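Local coordinates for INRS (Synechocystis sp., PDB 5FMN), which senses nickel as a CsoR-like regulator and probably represses transcription by binding DNA, at residues L75-M79 against E98-L103. Sequence-based numbering, arbitrary orientation.
Sequences LDDHM and ELKEAL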
# COMPACT_ATOMS: atom_id res chain seq x y z
N LEU B 75 14.46 -9.04 -4.35
CA LEU B 75 13.57 -10.15 -4.16
C LEU B 75 13.58 -11.18 -5.29
O LEU B 75 13.55 -12.38 -5.03
CB LEU B 75 12.15 -9.63 -3.93
CG LEU B 75 11.08 -10.69 -3.65
CD1 LEU B 75 11.32 -11.30 -2.27
CD2 LEU B 75 9.69 -10.08 -3.74
N ASP B 76 13.54 -10.72 -6.53
CA ASP B 76 13.63 -11.63 -7.68
C ASP B 76 14.87 -12.50 -7.64
O ASP B 76 14.77 -13.71 -7.83
CB ASP B 76 13.60 -10.85 -8.99
CG ASP B 76 12.21 -10.37 -9.35
OD1 ASP B 76 11.24 -10.85 -8.68
OD2 ASP B 76 12.10 -9.53 -10.31
N ASP B 77 16.03 -11.90 -7.33
CA ASP B 77 17.28 -12.66 -7.23
C ASP B 77 17.26 -13.66 -6.09
O ASP B 77 17.69 -14.78 -6.26
CB ASP B 77 18.51 -11.73 -7.10
CG ASP B 77 18.81 -10.95 -8.40
OD1 ASP B 77 18.40 -11.41 -9.49
OD2 ASP B 77 19.45 -9.88 -8.34
N HIS B 78 16.74 -13.25 -4.93
CA HIS B 78 16.52 -14.17 -3.82
C HIS B 78 15.64 -15.38 -4.19
O HIS B 78 16.02 -16.53 -3.97
CB HIS B 78 15.91 -13.40 -2.65
CG HIS B 78 15.81 -14.21 -1.39
ND1 HIS B 78 16.89 -14.45 -0.57
CD2 HIS B 78 14.76 -14.83 -0.81
CE1 HIS B 78 16.51 -15.22 0.44
NE2 HIS B 78 15.23 -15.49 0.30
N MET B 79 14.49 -15.10 -4.79
CA MET B 79 13.53 -16.11 -5.27
C MET B 79 14.21 -17.10 -6.19
O MET B 79 14.00 -18.31 -6.07
CB MET B 79 12.37 -15.49 -6.06
CG MET B 79 11.02 -15.41 -5.35
SD MET B 79 9.62 -15.04 -6.45
CE MET B 79 10.29 -13.68 -7.45
N GLU B 98 12.50 -19.73 3.55
CA GLU B 98 13.37 -18.62 3.13
C GLU B 98 12.66 -17.60 2.25
O GLU B 98 12.91 -16.39 2.33
CB GLU B 98 14.55 -19.17 2.32
CG GLU B 98 15.74 -19.54 3.16
CD GLU B 98 16.62 -18.36 3.43
OE1 GLU B 98 17.28 -17.88 2.48
OE2 GLU B 98 16.58 -17.85 4.58
N LEU B 99 11.84 -18.10 1.34
CA LEU B 99 11.15 -17.22 0.43
C LEU B 99 10.18 -16.42 1.25
O LEU B 99 10.05 -15.22 1.02
CB LEU B 99 10.37 -17.99 -0.63
CG LEU B 99 10.42 -17.32 -2.00
CD1 LEU B 99 9.58 -18.11 -3.00
CD2 LEU B 99 9.94 -15.88 -1.92
N LYS B 100 9.47 -17.09 2.16
CA LYS B 100 8.36 -16.46 2.88
C LYS B 100 8.84 -15.37 3.81
O LYS B 100 8.17 -14.35 3.92
CB LYS B 100 7.53 -17.50 3.64
CG LYS B 100 6.65 -18.34 2.72
CD LYS B 100 6.29 -19.70 3.30
CE LYS B 100 5.22 -20.38 2.47
NZ LYS B 100 4.55 -21.45 3.24
N GLU B 101 10.02 -15.56 4.40
CA GLU B 101 10.64 -14.55 5.23
C GLU B 101 10.92 -13.30 4.42
O GLU B 101 10.77 -12.18 4.92
CB GLU B 101 11.99 -15.00 5.86
CG GLU B 101 12.20 -14.34 7.24
CD GLU B 101 13.66 -14.03 7.67
OE1 GLU B 101 14.57 -14.89 7.58
OE2 GLU B 101 13.87 -12.91 8.21
N ALA B 102 11.47 -13.50 3.23
CA ALA B 102 11.82 -12.41 2.37
C ALA B 102 10.58 -11.65 1.94
O ALA B 102 10.59 -10.42 1.91
CB ALA B 102 12.58 -12.94 1.17
N LEU B 103 9.51 -12.36 1.58
CA LEU B 103 8.20 -11.73 1.30
C LEU B 103 7.58 -11.04 2.49
O LEU B 103 6.88 -10.05 2.35
CB LEU B 103 7.18 -12.76 0.81
CG LEU B 103 7.26 -13.22 -0.62
CD1 LEU B 103 6.22 -14.30 -0.88
CD2 LEU B 103 7.02 -12.03 -1.53
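Leu75, Met79, Leu99, Ala102 and Leu103 form the apolar centre where helix 53-89 packs against the C-terminal helix 92-106. The axes of the short segments run nearly antiparallel (170°), 10.3 Å apart. Leu75 CD1 meets Ala102 CB at 4.0 Å and its CD2 meets Leu103 CD2, also at 4.0 Å; one turn on, Met79 CG packs against Leu99 CD2 at 3.6 Å. Leu103 of a second subunit covers Leu75 and Met79, so this hairpin packing merges with a subunit interface. Farther out, His78 reaches across, its CD2 lying 3.5 Å from Ala102 CB, where the small methyl leaves room for the ring. At the polar edge its NE2 donates a hydrogen bond to the backbone O of Glu98 (3.2 Å), which also accepts a weak intrahelical bond from Ala102 N. The Glu98 carboxylate lies nearby, with OE1 3.4 Å from His78 CE1. Cys53 of a third subunit packs on His78, a Cys-His pairing across subunits consistent with the metal site of CsoR-family sensors. Because NE2 carries the donated proton, ND1 is the nitrogen that could serve a metal while this bond persists, potentially linking metal binding to the C-terminal helix.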